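PDB 4D7W: sortase family protein from Streptococcus agalactiae, which is a class C sortase, probably a cysteine transpeptidase that takes part in assembling the type 2B pilus on the surface of this group B streptococcus. Local coordinates for residues Gly130-Val135 with Thr141-Val146. Residues are numbered along the deposited sequence; the frame is centred on the assembly and turned at random.
Sequences GDHWTV and TYTYQV
The indole of Trp133 lies against the CB of Tyr144 on the buried face of two antiparallel strands. Tyr144 CB sits over one face of the six-membered ring, 3.9 Å from its centroid, a CH-pi contact. CG of Trp133 is placed between the backbone N and the carbonyl carbon (chi1 72°), which lays the indole across toward the partner strand. The phenol ring of Tyr144 runs nearly parallel to the indole, with planes 20° apart, but the rings are offset too far to stack. At the indole edge, CZ3 meets CG2 of Val146 at 3.7 Å. Further along this face, Val135 CG2 packs on Tyr142 CB at 3.5 Å. The polar ends find partners outside the pair: Trp133 NE1 is hydrogen-bonded to Gln169 and Tyr144 OH to Asp167.

The strands form the 132-137/140-152 hairpin of the sortase beta-barrel. Strand 62-68 lies beside the first of them and strand 182-191 beside the second. Trp133 pairs with Tyr144, and Val135 with Tyr142, each through two backbone hydrogen bonds. The ladder runs on before the start of the first strand, at Asp131 and Gly130: Val146 N reaches Asp131 O at 2.8 Å, and Gly130 N gives a nearly straight bond to Val146 O. Gly130 has a positive phi, a backbone shape that suits glycine.

The other face is looser and partly open to solvent. The His132 ring and the Gln145 amide run alongside each other there, with planes 31° apart. His132 NE2 and Gln145 NE2 are 2.9 Å apart. Thr134 and Thr143 also run alongside each other, Thr134 CG2 lying 3.7 Å from Thr143 OG1. That hydroxyl is hydrogen-bonded to Asn193, near the end of the modelled chain.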
loop_
_atom_site.group_PDB
_atom_site.type_symbol
_atom_site.label_atom_id
_atom_site.label_comp_id
_atom_site.label_asym_id
_atom_site.label_seq_id
_atom_site.Cartn_x
_atom_site.Cartn_y
_atom_site.Cartn_z
ATOM N N GLY A 130 -0.236 -16.474 7.735
ATOM C CA GLY A 130 0.132 -16.231 9.119
ATOM C C GLY A 130 1.177 -15.152 9.369
ATOM O O GLY A 130 1.221 -14.576 10.452
ATOM N N ASP A 131 2.029 -14.880 8.381
ATOM C CA ASP A 131 3.062 -13.856 8.540
ATOM C C ASP A 131 2.419 -12.477 8.613
ATOM O O ASP A 131 1.306 -12.300 8.136
ATOM C CB ASP A 131 4.075 -13.919 7.392
ATOM C CG ASP A 131 4.925 -15.188 7.438
ATOM O OD1 ASP A 131 5.039 -15.787 8.530
ATOM O OD2 ASP A 131 5.481 -15.582 6.395
ATOM N N HIS A 132 3.122 -11.519 9.209
ATOM C CA HIS A 132 2.620 -10.138 9.356
ATOM C C HIS A 132 3.477 -9.109 8.626
ATOM O O HIS A 132 4.686 -9.284 8.477
ATOM C CB HIS A 132 2.567 -9.711 10.835
ATOM C CG HIS A 132 1.622 -10.505 11.686
ATOM N ND1 HIS A 132 1.165 -10.047 12.903
ATOM C CD2 HIS A 132 1.058 -11.722 11.508
ATOM C CE1 HIS A 132 0.354 -10.945 13.435
ATOM N NE2 HIS A 132 0.272 -11.971 12.609
ATOM N N TRP A 133 2.855 -8.009 8.210
ATOM C CA TRP A 133 3.603 -6.782 7.927
ATOM C C TRP A 133 2.862 -5.574 8.523
ATOM O O TRP A 133 1.726 -5.689 9.010
ATOM C CB TRP A 133 3.841 -6.600 6.423
ATOM C CG TRP A 133 2.626 -6.238 5.617
ATOM C CD1 TRP A 133 2.154 -4.987 5.374
ATOM C CD2 TRP A 133 1.760 -7.139 4.915
ATOM N NE1 TRP A 133 1.034 -5.045 4.580
ATOM C CE2 TRP A 133 0.776 -6.356 4.277
ATOM C CE3 TRP A 133 1.727 -8.532 4.756
ATOM C CZ2 TRP A 133 -0.247 -6.919 3.505
ATOM C CZ3 TRP A 133 0.714 -9.091 3.986
ATOM C CH2 TRP A 133 -0.261 -8.284 3.376
ATOM N N THR A 134 3.532 -4.431 8.541
ATOM C CA THR A 134 2.923 -3.200 9.019
ATOM C C THR A 134 3.187 -2.082 8.022
ATOM O O THR A 134 4.205 -2.085 7.318
ATOM C CB THR A 134 3.464 -2.777 10.389
ATOM O OG1 THR A 134 4.861 -2.491 10.278
ATOM C CG2 THR A 134 3.249 -3.871 11.434
ATOM N N VAL A 135 2.239 -1.158 7.934
ATOM C CA VAL A 135 2.462 0.102 7.258
ATOM C C VAL A 135 2.384 1.174 8.344
ATOM O O VAL A 135 1.543 1.111 9.249
ATOM C CB VAL A 135 1.440 0.359 6.117
ATOM C CG1 VAL A 135 1.612 -0.677 4.997
ATOM C CG2 VAL A 135 0.056 0.282 6.639
ATOM N N THR A 141 0.331 2.868 13.384
ATOM C CA THR A 141 0.738 1.595 12.822
ATOM C C THR A 141 -0.488 0.804 12.402
ATOM O O THR A 141 -1.512 0.799 13.107
ATOM C CB THR A 141 1.573 0.796 13.822
ATOM O OG1 THR A 141 2.838 1.441 13.987
ATOM C CG2 THR A 141 1.815 -0.607 13.311
ATOM N N TYR A 142 -0.391 0.184 11.229
ATOM C CA TYR A 142 -1.451 -0.653 10.672
ATOM C C TYR A 142 -0.894 -2.026 10.361
ATOM O O TYR A 142 0.034 -2.140 9.576
ATOM C CB TYR A 142 -2.038 -0.017 9.404
ATOM C CG TYR A 142 -2.590 1.350 9.674
ATOM C CD1 TYR A 142 -1.747 2.459 9.723
ATOM C CD2 TYR A 142 -3.944 1.536 9.923
ATOM C CE1 TYR A 142 -2.233 3.719 10.020
ATOM C CE2 TYR A 142 -4.445 2.796 10.204
ATOM C CZ TYR A 142 -3.583 3.877 10.245
ATOM O OH TYR A 142 -4.071 5.121 10.513
ATOM N N THR A 143 -1.456 -3.066 10.971
ATOM C CA THR A 143 -0.902 -4.403 10.833
ATOM C C THR A 143 -1.784 -5.303 9.989
ATOM O O THR A 143 -3.009 -5.312 10.147
ATOM C CB THR A 143 -0.703 -5.053 12.197
ATOM O OG1 THR A 143 -0.044 -4.120 13.060
ATOM C CG2 THR A 143 0.111 -6.348 12.063
ATOM N N TYR A 144 -1.151 -6.066 9.101
ATOM C CA TYR A 144 -1.857 -6.983 8.214
ATOM C C TYR A 144 -1.223 -8.356 8.309
ATOM O O TYR A 144 -0.016 -8.475 8.505
ATOM C CB TYR A 144 -1.850 -6.464 6.757
ATOM C CG TYR A 144 -2.823 -5.315 6.610
ATOM C CD1 TYR A 144 -2.442 -4.024 6.927
ATOM C CD2 TYR A 144 -4.138 -5.536 6.211
ATOM C CE1 TYR A 144 -3.358 -2.955 6.855
ATOM C CE2 TYR A 144 -5.051 -4.491 6.125
ATOM C CZ TYR A 144 -4.652 -3.200 6.442
ATOM O OH TYR A 144 -5.549 -2.166 6.361
ATOM N N GLN A 145 -2.048 -9.385 8.177
ATOM C CA GLN A 145 -1.592 -10.763 8.328
ATOM C C GLN A 145 -1.936 -11.577 7.078
ATOM O O GLN A 145 -3.085 -11.567 6.623
ATOM C CB GLN A 145 -2.226 -11.383 9.579
ATOM C CG GLN A 145 -2.081 -12.872 9.655
ATOM C CD GLN A 145 -2.798 -13.444 10.841
ATOM O OE1 GLN A 145 -3.705 -14.254 10.698
ATOM N NE2 GLN A 145 -2.401 -13.023 12.024
ATOM N N VAL A 146 -0.945 -12.277 6.522
ATOM C CA VAL A 146 -1.167 -12.997 5.280
ATOM C C VAL A 146 -2.243 -14.038 5.470
ATOM O O VAL A 146 -2.179 -14.828 6.409
ATOM C CB VAL A 146 0.117 -13.689 4.775
ATOM C CG1 VAL A 146 -0.153 -14.428 3.465
ATOM C CG2 VAL A 146 1.212 -12.672 4.582
#